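Local coordinates for protein Ent-copalyl diphosphate synthase (PDB 5BP8) that is a largely helical enzyme of the terpene cyclase class, related in part of its chain to squalene-hopene cyclases, at residues A[66-70]-A[443-447]; A[71-76]-A[112-117]; A[322-326]-A[362-366]. All coordinates share one frame; numbering follows the deposited sequence.

Contact 1 (A[66-70]-A[443-447])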
ATOM      1  N   ALA A  66       7.384  -7.367  -9.021  1.00 15.52           N
ATOM      2  CA  ALA A  66       6.302  -7.974  -9.773  1.00 16.54           C
ATOM      3  C   ALA A  66       6.374  -7.647 -11.283  1.00 17.06           C
ATOM      4  O   ALA A  66       7.211  -6.846 -11.715  1.00 17.77           O
ATOM      5  CB  ALA A  66       4.982  -7.499  -9.160  1.00 16.93           C
ATOM      6  N   PRO A  67       5.477  -8.242 -12.097  1.00 17.56           N
ATOM      7  CA  PRO A  67       5.472  -7.985 -13.528  1.00 17.52           C
ATOM      8  C   PRO A  67       4.936  -6.626 -13.945  1.00 17.10           C
ATOM      9  O   PRO A  67       4.600  -5.774 -13.095  1.00 15.95           O
ATOM     10  CB  PRO A  67       4.580  -9.111 -14.078  1.00 18.02           C
ATOM     11  CG  PRO A  67       4.545 -10.131 -13.020  1.00 18.12           C
ATOM     12  CD  PRO A  67       4.580  -9.360 -11.764  1.00 18.03           C
ATOM     13  N   ASP A  68       4.866  -6.412 -15.255  1.00 17.67           N
ATOM     14  CA  ASP A  68       4.146  -5.276 -15.850  1.00 19.18           C
ATOM     15  C   ASP A  68       4.728  -3.901 -15.490  1.00 18.34           C
ATOM     16  O   ASP A  68       4.036  -2.869 -15.459  1.00 18.19           O
ATOM     17  CB  ASP A  68       2.640  -5.347 -15.506  1.00 20.37           C
ATOM     18  CG  ASP A  68       1.985  -6.611 -16.002  1.00 22.07           C
ATOM     19  OD1 ASP A  68       2.458  -7.152 -17.002  1.00 25.05           O
ATOM     20  OD2 ASP A  68       1.017  -7.090 -15.383  1.00 23.19           O
ATOM     21  N   GLY A  69       6.018  -3.891 -15.175  1.00 16.81           N
ATOM     22  CA  GLY A  69       6.692  -2.669 -14.846  1.00 16.42           C
ATOM     23  C   GLY A  69       6.767  -2.404 -13.359  1.00 15.39           C
ATOM     24  O   GLY A  69       7.424  -1.454 -12.952  1.00 15.49           O
ATOM     25  N   TYR A  70       6.137  -3.252 -12.533  1.00 14.50           N
ATOM     26  CA  TYR A  70       6.201  -3.065 -11.105  1.00 14.32           C
ATOM     27  C   TYR A  70       7.635  -3.420 -10.637  1.00 14.17           C
ATOM     28  O   TYR A  70       7.977  -3.228  -9.468  1.00 15.32           O
ATOM     29  CB  TYR A  70       5.178  -3.898 -10.369  1.00 15.33           C
ATOM     30  CG  TYR A  70       3.790  -3.265 -10.388  1.00 14.94           C
ATOM     31  CD1 TYR A  70       3.435  -2.309  -9.455  1.00 15.30           C
ATOM     32  CD2 TYR A  70       2.870  -3.588 -11.369  1.00 16.18           C
ATOM     33  CE1 TYR A  70       2.184  -1.698  -9.467  1.00 15.56           C
ATOM     34  CE2 TYR A  70       1.597  -3.013 -11.374  1.00 15.62           C
ATOM     35  CZ  TYR A  70       1.265  -2.056 -10.433  1.00 15.61           C
ATOM     36  OH  TYR A  70       0.018  -1.451 -10.425  1.00 15.68           O
ATOM     37  N   GLY A 443      -7.066 -13.715  -9.042  1.00 18.95           N
ATOM     38  CA  GLY A 443      -6.005 -12.774  -8.842  1.00 19.16           C
ATOM     39  C   GLY A 443      -5.373 -12.321 -10.137  1.00 19.12           C
ATOM     40  O   GLY A 443      -5.466 -13.014 -11.158  1.00 19.29           O
ATOM     41  N   ARG A 444      -4.726 -11.162 -10.076  1.00 18.59           N
ATOM     42  CA  ARG A 444      -4.139 -10.542 -11.252  1.00 18.71           C
ATOM     43  C   ARG A 444      -3.003 -11.349 -11.874  1.00 19.06           C
ATOM     44  O   ARG A 444      -3.033 -11.648 -13.076  1.00 18.38           O
ATOM     45  CB  ARG A 444      -3.635  -9.140 -10.908  1.00 18.38           C
ATOM     46  CG  ARG A 444      -3.057  -8.445 -12.125  1.00 18.64           C
ATOM     47  CD  ARG A 444      -2.702  -6.997 -11.872  1.00 18.09           C
ATOM     48  NE  ARG A 444      -1.951  -6.474 -13.016  1.00 17.71           N
ATOM     49  CZ  ARG A 444      -1.594  -5.199 -13.169  1.00 17.82           C
ATOM     50  NH1 ARG A 444      -1.924  -4.276 -12.276  1.00 18.29           N
ATOM     51  NH2 ARG A 444      -0.895  -4.844 -14.238  1.00 18.95           N
ATOM     52  N   TRP A 445      -1.989 -11.648 -11.068  1.00 19.69           N
ATOM     53  CA  TRP A 445      -0.787 -12.349 -11.553  1.00 20.82           C
ATOM     54  C   TRP A 445      -0.790 -13.838 -11.159  1.00 22.00           C
ATOM     55  O   TRP A 445      -0.116 -14.660 -11.780  1.00 22.43           O
ATOM     56  CB  TRP A 445       0.444 -11.661 -11.010  1.00 19.86           C
ATOM     57  CG  TRP A 445       0.671 -10.307 -11.556  1.00 19.39           C
ATOM     58  CD1 TRP A 445       0.792  -9.972 -12.869  1.00 20.86           C
ATOM     59  CD2 TRP A 445       0.785  -9.088 -10.824  1.00 20.41           C
ATOM     60  NE1 TRP A 445       0.996  -8.629 -13.008  1.00 20.12           N
ATOM     61  CE2 TRP A 445       0.995  -8.053 -11.768  1.00 19.67           C
ATOM     62  CE3 TRP A 445       0.718  -8.761  -9.466  1.00 20.24           C
ATOM     63  CZ2 TRP A 445       1.152  -6.717 -11.402  1.00 20.03           C
ATOM     64  CZ3 TRP A 445       0.909  -7.428  -9.091  1.00 21.58           C
ATOM     65  CH2 TRP A 445       1.121  -6.423 -10.062  1.00 20.32           C
ATOM     66  N   GLN A 446      -1.577 -14.181 -10.148  1.00 20.82           N
ATOM     67  CA  GLN A 446      -1.754 -15.552  -9.704  1.00 22.56           C
ATOM     68  C   GLN A 446      -2.989 -15.528  -8.806  1.00 22.16           C
ATOM     69  O   GLN A 446      -3.405 -14.461  -8.363  1.00 21.34           O
ATOM     70  CB  GLN A 446      -0.542 -15.987  -8.849  1.00 24.42           C
ATOM     71  CG  GLN A 446      -0.440 -15.179  -7.566  1.00 25.74           C
ATOM     72  CD  GLN A 446       0.888 -15.299  -6.874  1.00 28.53           C
ATOM     73  OE1 GLN A 446       1.589 -14.300  -6.681  1.00 27.41           O
ATOM     74  NE2 GLN A 446       1.262 -16.529  -6.509  1.00 31.74           N
ATOM     75  N   GLY A 447      -3.545 -16.682  -8.478  1.00 21.68           N
ATOM     76  CA  GLY A 447      -4.534 -16.725  -7.395  1.00 21.92           C
ATOM     77  C   GLY A 447      -3.944 -16.294  -6.070  1.00 21.20           C
ATOM     78  O   GLY A 447      -2.866 -16.775  -5.657  1.00 21.14           O
TER
HETATM   79  O   HOH W   1      -1.492  -8.158 -15.417  1.00 28.77           O
HETATM   80  O   HOH W   2      -1.604  -1.240 -12.434  1.00 32.01           O
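A type I' beta turn, Pro-67 to Tyr-70, presses against Trp-445 and Arg-444 in the loop that precedes helix 449-461. Closing the turn is the bond from Tyr-70 N to Pro-67 O, 3.0 Å. One face of the indole carries both apolar residues of the first segment: Pro-67 CD stands 3.7 Å from the centroid of the five-membered ring, and Ala-66 CB 4.2 Å from that of the six-membered ring, two CH-pi contacts. Over the opposite face lies Arg-444 NE. At the indole edge, Trp-445 NE1 bonds almost straight (168°) to Asp-68 OD2 at 2.8 Å. That oxygen, Asp-68 OD2, also takes the salt bridge from Arg-444 NH2 at 3.2 Å; the two donors arrive from opposite faces of the carboxylate, and a water links OD2 to Arg-444 NE. The extended Arg-444 chain, CG anti to N (chi1 -178°), carries the guanidinium to the carboxylate of Asp-68. Tyr-70 completes the fit as an offset edge-to-face pair, its face toward the Trp-445 edge, planes at 78°. Beyond the segments, Tyr-70 OH bonds to His-496 and Arg-444 NH1 to Ala-400 O, while Ile-500 of strand 500-501 touches Ala-66, Tyr-70 and Trp-445.

Contact 2 (A[71-76]-A[112-117])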
ATOM      1  N   GLY A  71       8.428  -4.002 -11.531  1.00 13.84           N
ATOM      2  CA  GLY A  71       9.855  -4.265 -11.202  1.00 13.82           C
ATOM      3  C   GLY A  71      10.757  -3.052 -11.289  1.00 13.84           C
ATOM      4  O   GLY A  71      11.894  -3.067 -10.780  1.00 14.08           O
ATOM      5  N   LEU A  72      10.311  -1.986 -11.947  1.00 14.09           N
ATOM      6  CA  LEU A  72      11.234  -0.870 -12.248  1.00 14.94           C
ATOM      7  C   LEU A  72      11.715  -0.183 -10.961  1.00 14.71           C
ATOM      8  O   LEU A  72      12.934  -0.095 -10.691  1.00 13.69           O
ATOM      9  CB  LEU A  72      10.580   0.142 -13.188  1.00 16.12           C
ATOM     10  CG  LEU A  72      11.393   1.423 -13.475  1.00 16.96           C
ATOM     11  CD1 LEU A  72      12.765   1.092 -14.029  1.00 18.08           C
ATOM     12  CD2 LEU A  72      10.623   2.325 -14.418  1.00 17.97           C
ATOM     13  N   VAL A  73      10.772   0.277 -10.132  1.00 14.93           N
ATOM     14  CA  VAL A  73      11.194   0.959  -8.901  1.00 14.84           C
ATOM     15  C   VAL A  73      12.032   0.086  -7.938  1.00 14.88           C
ATOM     16  O   VAL A  73      13.125   0.493  -7.494  1.00 14.76           O
ATOM     17  CB  VAL A  73      10.001   1.602  -8.186  1.00 15.59           C
ATOM     18  CG1 VAL A  73      10.363   1.991  -6.771  1.00 15.10           C
ATOM     19  CG2 VAL A  73       9.493   2.790  -9.012  1.00 16.38           C
ATOM     20  N   PRO A  74      11.558  -1.134  -7.611  1.00 15.24           N
ATOM     21  CA  PRO A  74      12.402  -1.897  -6.703  1.00 15.43           C
ATOM     22  C   PRO A  74      13.762  -2.332  -7.285  1.00 15.09           C
ATOM     23  O   PRO A  74      14.745  -2.437  -6.518  1.00 14.25           O
ATOM     24  CB  PRO A  74      11.533  -3.107  -6.349  1.00 15.72           C
ATOM     25  CG  PRO A  74      10.545  -3.206  -7.443  1.00 15.81           C
ATOM     26  CD  PRO A  74      10.293  -1.802  -7.879  1.00 15.74           C
ATOM     27  N   THR A  75      13.840  -2.547  -8.592  1.00 14.82           N
ATOM     28  CA  THR A  75      15.121  -2.908  -9.228  1.00 14.98           C
ATOM     29  C   THR A  75      16.064  -1.719  -9.169  1.00 14.94           C
ATOM     30  O   THR A  75      17.267  -1.840  -8.792  1.00 14.68           O
ATOM     31  CB  THR A  75      14.929  -3.434 -10.667  1.00 15.21           C
ATOM     32  OG1 THR A  75      14.065  -4.570 -10.652  1.00 14.56           O
ATOM     33  CG2 THR A  75      16.284  -3.833 -11.269  1.00 16.00           C
ATOM     34  N   LEU A  76      15.539  -0.544  -9.478  1.00 15.31           N
ATOM     35  CA  LEU A  76      16.325   0.691  -9.285  1.00 15.70           C
ATOM     36  C   LEU A  76      16.868   0.810  -7.857  1.00 14.80           C
ATOM     37  O   LEU A  76      18.059   1.085  -7.668  1.00 13.76           O
ATOM     38  CB  LEU A  76      15.530   1.940  -9.656  1.00 16.04           C
ATOM     39  CG  LEU A  76      15.285   2.167 -11.163  1.00 16.92           C
ATOM     40  CD1 LEU A  76      14.247   3.267 -11.286  1.00 17.20           C
ATOM     41  CD2 LEU A  76      16.584   2.488 -11.894  1.00 17.49           C
ATOM     42  N   LEU A 112      17.446  -3.750 -15.968  1.00 16.60           N
ATOM     43  CA  LEU A 112      17.099  -2.348 -16.223  1.00 17.40           C
ATOM     44  C   LEU A 112      17.293  -1.980 -17.707  1.00 18.41           C
ATOM     45  O   LEU A 112      16.387  -1.442 -18.376  1.00 17.38           O
ATOM     46  CB  LEU A 112      17.919  -1.414 -15.341  1.00 17.42           C
ATOM     47  CG  LEU A 112      17.567  -1.446 -13.848  1.00 17.28           C
ATOM     48  CD1 LEU A 112      18.632  -0.722 -13.032  1.00 17.51           C
ATOM     49  CD2 LEU A 112      16.206  -0.823 -13.623  1.00 17.84           C
ATOM     50  N   ARG A 113      18.465  -2.289 -18.219  1.00 18.36           N
ATOM     51  CA  ARG A 113      18.825  -1.963 -19.599  1.00 20.35           C
ATOM     52  C   ARG A 113      18.032  -2.745 -20.625  1.00 20.15           C
ATOM     53  O   ARG A 113      17.705  -2.188 -21.676  1.00 21.69           O
ATOM     54  CB  ARG A 113      20.323  -2.216 -19.796  1.00 22.45           C
ATOM     55  CG  ARG A 113      20.932  -1.686 -21.099  1.00 25.42           C
ATOM     56  CD  ARG A 113      22.406  -1.335 -20.839  1.00 28.95           C
ATOM     57  NE  ARG A 113      23.192  -1.062 -22.057  1.00 32.69           N
ATOM     58  CZ  ARG A 113      23.804  -1.995 -22.797  1.00 34.00           C
ATOM     59  NH1 ARG A 113      23.713  -3.284 -22.485  1.00 34.88           N
ATOM     60  NH2 ARG A 113      24.505  -1.634 -23.865  1.00 34.84           N
ATOM     61  N   ASP A 114      17.719  -4.010 -20.331  1.00 18.74           N
ATOM     62  CA  ASP A 114      17.129  -4.913 -21.301  1.00 20.51           C
ATOM     63  C   ASP A 114      15.603  -4.836 -21.372  1.00 20.99           C
ATOM     64  O   ASP A 114      15.014  -5.438 -22.244  1.00 22.38           O
ATOM     65  CB  ASP A 114      17.537  -6.364 -21.055  1.00 21.55           C
ATOM     66  CG  ASP A 114      19.037  -6.614 -21.286  1.00 22.42           C
ATOM     67  OD1 ASP A 114      19.738  -5.736 -21.857  1.00 24.00           O
ATOM     68  OD2 ASP A 114      19.508  -7.704 -20.869  1.00 25.15           O
ATOM     69  N   GLY A 115      14.950  -4.152 -20.442  1.00 20.23           N
ATOM     70  CA  GLY A 115      13.498  -4.064 -20.536  1.00 19.86           C
ATOM     71  C   GLY A 115      12.811  -3.122 -19.573  1.00 18.70           C
ATOM     72  O   GLY A 115      11.805  -2.502 -19.920  1.00 18.93           O
ATOM     73  N   LEU A 116      13.304  -3.020 -18.353  1.00 17.77           N
ATOM     74  CA  LEU A 116      12.556  -2.270 -17.356  1.00 16.97           C
ATOM     75  C   LEU A 116      12.537  -0.773 -17.673  1.00 17.25           C
ATOM     76  O   LEU A 116      11.506  -0.120 -17.459  1.00 18.03           O
ATOM     77  CB  LEU A 116      13.088  -2.491 -15.943  1.00 17.05           C
ATOM     78  CG  LEU A 116      12.824  -3.868 -15.319  1.00 16.84           C
ATOM     79  CD1 LEU A 116      13.748  -4.020 -14.103  1.00 16.83           C
ATOM     80  CD2 LEU A 116      11.384  -4.119 -14.937  1.00 17.50           C
ATOM     81  N   LEU A 117      13.663  -0.221 -18.113  1.00 16.44           N
ATOM     82  CA  LEU A 117      13.742   1.239 -18.314  1.00 17.50           C
ATOM     83  C   LEU A 117      12.863   1.693 -19.479  1.00 18.74           C
ATOM     84  O   LEU A 117      12.402   2.843 -19.507  1.00 20.46           O
ATOM     85  CB  LEU A 117      15.173   1.697 -18.508  1.00 17.79           C
ATOM     86  CG  LEU A 117      15.954   1.714 -17.182  1.00 17.69           C
ATOM     87  CD1 LEU A 117      17.416   1.780 -17.533  1.00 18.70           C
ATOM     88  CD2 LEU A 117      15.553   2.833 -16.228  1.00 17.65           C
TER
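Leu-72 and Leu-116 mark the closest backbone approach, their CA atoms 5.5 Å apart, and leucine methyls with one threonine make up the contact; no hydrogen bond crosses it. The Leu-72 CG lies anti to its N (chi1 175°), and with chi2 near +60° CD1 faces Leu-112 CD2, Leu-116 CB and Leu-117 CD2; the distance from Leu-72 CD1 to Leu-117 CD2 is 4.0 Å, and these two side chains cross nearly at a right angle. Leu-112, Leu-116 and Leu-117 share another conformation, CG beside the backbone N. From it Leu-112 CD2 meets Leu-76 CD2 at 3.8 Å, and Leu-116 forks, CD1 to Thr-75 and CD2 to the glycine backbone, 3.9 Å from Gly-71 C. Thr-75 divides its work: CG2 packs 3.7 Å from Leu-112 CG, whereas OG1 turns back to Gly-71 O at 2.6 Å. Gly-71 O thus takes two donors, Thr-75 N and OG1, from opposite faces of the carbonyl plane, and OG1 also receives Trp-64 N. A wider pi-type turn links Leu-117 N to Leu-112 O. Leu-134 and Ile-138 of helix 127-144 also touch Leu-76. The axes of 72-76 and 112-116 approach to 11.5 Å at 168°, nearly antiparallel; helices 72-86 and 98-116, successive in the chain, form an antiparallel helical hairpin, consistent with the alpha/alpha-barrel domains of class II terpene cyclases.

Contact 3 (A[322-326]-A[362-366])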
ATOM      1  N   ARG A 322     -20.507   4.204  17.359  1.00 34.69           N
ATOM      2  CA  ARG A 322     -19.930   5.530  17.597  1.00 32.89           C
ATOM      3  C   ARG A 322     -20.096   6.387  16.365  1.00 34.50           C
ATOM      4  O   ARG A 322     -19.188   6.493  15.522  1.00 33.86           O
ATOM      5  CB  ARG A 322     -18.471   5.437  18.024  1.00 33.31           C
ATOM      6  CG  ARG A 322     -18.288   4.619  19.286  1.00 32.73           C
ATOM      7  CD  ARG A 322     -17.024   4.948  20.029  1.00 33.46           C
ATOM      8  NE  ARG A 322     -16.768   3.922  21.033  1.00 33.80           N
ATOM      9  CZ  ARG A 322     -15.673   3.854  21.784  1.00 34.28           C
ATOM     10  NH1 ARG A 322     -14.717   4.771  21.711  1.00 34.02           N
ATOM     11  NH2 ARG A 322     -15.537   2.856  22.631  1.00 36.60           N
ATOM     12  N   THR A 323     -21.280   6.982  16.243  1.00 33.14           N
ATOM     13  CA  THR A 323     -21.644   7.743  15.066  1.00 33.94           C
ATOM     14  C   THR A 323     -21.185   9.190  15.155  1.00 35.02           C
ATOM     15  O   THR A 323     -21.499   9.896  16.114  1.00 36.00           O
ATOM     16  CB  THR A 323     -23.161   7.695  14.829  1.00 35.51           C
ATOM     17  OG1 THR A 323     -23.557   6.338  14.639  1.00 40.01           O
ATOM     18  CG2 THR A 323     -23.546   8.477  13.597  1.00 35.57           C
ATOM     19  N   HIS A 324     -20.428   9.633  14.160  1.00 32.72           N
ATOM     20  CA  HIS A 324     -19.971  11.012  14.080  1.00 33.45           C
ATOM     21  C   HIS A 324     -20.429  11.557  12.759  1.00 33.50           C
ATOM     22  O   HIS A 324     -20.286  10.874  11.736  1.00 32.31           O
ATOM     23  CB  HIS A 324     -18.438  11.098  14.120  1.00 35.64           C
ATOM     24  CG  HIS A 324     -17.846  10.604  15.393  1.00 37.73           C
ATOM     25  ND1 HIS A 324     -17.458  11.446  16.409  1.00 43.76           N
ATOM     26  CD2 HIS A 324     -17.618   9.350  15.836  1.00 39.81           C
ATOM     27  CE1 HIS A 324     -16.991  10.732  17.416  1.00 42.39           C
ATOM     28  NE2 HIS A 324     -17.076   9.456  17.090  1.00 41.31           N
ATOM     29  N   ARG A 325     -20.930  12.791  12.756  1.00 31.91           N
ATOM     30  CA  ARG A 325     -21.261  13.447  11.495  1.00 33.30           C
ATOM     31  C   ARG A 325     -20.035  13.458  10.593  1.00 32.08           C
ATOM     32  O   ARG A 325     -18.949  13.873  11.039  1.00 30.47           O
ATOM     33  CB  ARG A 325     -21.714  14.879  11.713  1.00 35.49           C
ATOM     34  CG  ARG A 325     -23.206  15.027  11.670  1.00 37.38           C
ATOM     35  CD  ARG A 325     -23.578  16.477  11.840  1.00 38.46           C
ATOM     36  NE  ARG A 325     -25.018  16.639  11.733  1.00 41.87           N
ATOM     37  CZ  ARG A 325     -25.662  17.771  12.003  1.00 41.48           C
ATOM     38  NH1 ARG A 325     -24.988  18.853  12.373  1.00 39.77           N
ATOM     39  NH2 ARG A 325     -26.984  17.810  11.872  1.00 42.77           N
ATOM     40  N   PRO A 326     -20.196  13.012   9.335  1.00 29.97           N
ATOM     41  CA  PRO A 326     -19.046  12.919   8.426  1.00 28.48           C
ATOM     42  C   PRO A 326     -18.721  14.238   7.733  1.00 29.35           C
ATOM     43  O   PRO A 326     -18.403  14.256   6.550  1.00 29.13           O
ATOM     44  CB  PRO A 326     -19.500  11.859   7.421  1.00 29.15           C
ATOM     45  CG  PRO A 326     -20.988  12.095   7.323  1.00 28.99           C
ATOM     46  CD  PRO A 326     -21.412  12.449   8.726  1.00 28.93           C
ATOM     47  N   HIS A 362     -24.323   6.751   7.360  1.00 31.47           N
ATOM     48  CA  HIS A 362     -24.687   7.825   8.272  1.00 32.79           C
ATOM     49  C   HIS A 362     -26.169   8.197   8.129  1.00 34.72           C
ATOM     50  O   HIS A 362     -26.859   8.307   9.144  1.00 38.31           O
ATOM     51  CB  HIS A 362     -23.877   9.084   8.045  1.00 31.82           C
ATOM     52  CG  HIS A 362     -24.217  10.176   9.017  1.00 31.59           C
ATOM     53  ND1 HIS A 362     -23.757  10.177  10.310  1.00 31.72           N
ATOM     54  CD2 HIS A 362     -25.030  11.254   8.905  1.00 33.43           C
ATOM     55  CE1 HIS A 362     -24.228  11.240  10.946  1.00 32.07           C
ATOM     56  NE2 HIS A 362     -25.012  11.905  10.118  1.00 33.27           N
ATOM     57  N   VAL A 363     -26.625   8.440   6.896  1.00 37.36           N
ATOM     58  CA  VAL A 363     -28.009   8.900   6.671  1.00 39.83           C
ATOM     59  C   VAL A 363     -29.033   7.826   6.981  1.00 44.19           C
ATOM     60  O   VAL A 363     -30.220   8.133   7.216  1.00 44.63           O
ATOM     61  CB  VAL A 363     -28.277   9.506   5.273  1.00 39.29           C
ATOM     62  CG1 VAL A 363     -27.320  10.642   4.977  1.00 37.13           C
ATOM     63  CG2 VAL A 363     -28.271   8.464   4.164  1.00 39.85           C
ATOM     64  N   THR A 364     -28.575   6.575   6.975  1.00 44.88           N
ATOM     65  CA  THR A 364     -29.368   5.451   7.442  1.00 47.40           C
ATOM     66  C   THR A 364     -29.540   5.483   8.959  1.00 47.97           C
ATOM     67  O   THR A 364     -30.663   5.378   9.465  1.00 48.94           O
ATOM     68  CB  THR A 364     -28.754   4.109   6.979  1.00 47.38           C
ATOM     69  OG1 THR A 364     -28.775   4.070   5.546  1.00 47.24           O
ATOM     70  CG2 THR A 364     -29.538   2.916   7.520  1.00 48.76           C
ATOM     71  N   VAL A 365     -28.439   5.660   9.677  1.00 43.13           N
ATOM     72  CA  VAL A 365     -28.433   5.583  11.131  1.00 44.14           C
ATOM     73  C   VAL A 365     -28.795   6.935  11.831  1.00 43.86           C
ATOM     74  O   VAL A 365     -29.119   6.967  13.026  1.00 43.45           O
ATOM     75  CB  VAL A 365     -27.059   5.052  11.581  1.00 47.44           C
ATOM     76  CG1 VAL A 365     -26.021   6.172  11.622  1.00 46.60           C
ATOM     77  CG2 VAL A 365     -27.148   4.349  12.925  1.00 49.46           C
ATOM     78  N   ARG A 366     -28.723   8.040  11.083  1.00 40.97           N
ATOM     79  CA  ARG A 366     -29.164   9.362  11.546  1.00 40.38           C
ATOM     80  C   ARG A 366     -30.050   9.960  10.469  1.00 38.82           C
ATOM     81  O   ARG A 366     -29.638  10.896   9.776  1.00 35.15           O
ATOM     82  CB  ARG A 366     -27.976  10.287  11.803  1.00 41.42           C
ATOM     83  CG  ARG A 366     -27.136   9.899  13.001  1.00 42.59           C
ATOM     84  CD  ARG A 366     -27.832  10.192  14.328  1.00 44.75           C
ATOM     85  NE  ARG A 366     -27.005   9.816  15.481  1.00 45.80           N
ATOM     86  CZ  ARG A 366     -26.819   8.562  15.914  1.00 48.29           C
ATOM     87  NH1 ARG A 366     -27.379   7.526  15.287  1.00 49.29           N
ATOM     88  NH2 ARG A 366     -26.044   8.333  16.970  1.00 48.57           N
TER
HETATM   89  O   HOH W   3     -21.272   8.545  10.529  1.00 33.40           O
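Pro-326 and Arg-366 sandwich the imidazole of His-362. On one face Pro-326 CD sits over the ring centre, 3.6 Å from the centroid and 8° off the normal, a CH-pi contact; on the opposite face, offset toward the rim, lies Arg-366 CB from the same segment as the histidine. Arg-325 CA and Thr-323 CG2 approach the ring obliquely, the former 3.7 Å from His-362 CE1. The guanidinium of Arg-366 is a second flat surface: Thr-323 CB rests against one face, 3.6 Å from Arg-366 NH2. A bend at chi2 (-73°) folds the Arg-366 chain back, and the bond from Arg-366 NH1 to Val-365 O, 2.9 Å, fixes the group, the donor standing above the carbonyl plane. Thr-323 and Val-365 meet tip to tip, Thr-323 OG1 to Val-365 CG1 at 3.9 Å. No direct hydrogen bond joins the segments; a water does, 2.8 Å from His-324 O, to which it donates, and 3.0 Å from His-362 ND1. Tyr-373 of helix 370-386 meets the His-362 ring at a steep angle. The other ring nitrogen, NE2, bonds to Asp-369, which also forms a salt bridge with Arg-325 NE. Both imidazole nitrogens therefore have polar partners while aliphatic carbons cover its faces. The aspartate would probably favour positive charge on the imidazole, and nearby Arg-325 would partly offset that effect.

Overall arrangement
From the N terminus, the chain passes helix 47-57 and enters the segment 66-70, the first side of contact 1, then runs directly into 71-76 at the start of helix 72-86. Contact 2 closes first, when helix 98-116 returns alongside. Contact 3 follows in series, tying the loop after helix 307-319 to the end of helix 349-365. Only at 443-447 does contact 1 close, so both others nest within its long loop. The centres of contacts 1 and 2 are 15 Å apart and their segments adjoin along the chain, whereas contact 3 lies 47 Å from contact 2, centre to centre, across the chain's middle. Contacts 2 and 3 each join parts about 36 residues apart; contact 1 joins the loop before helix 72-86 to that before helix 449-461.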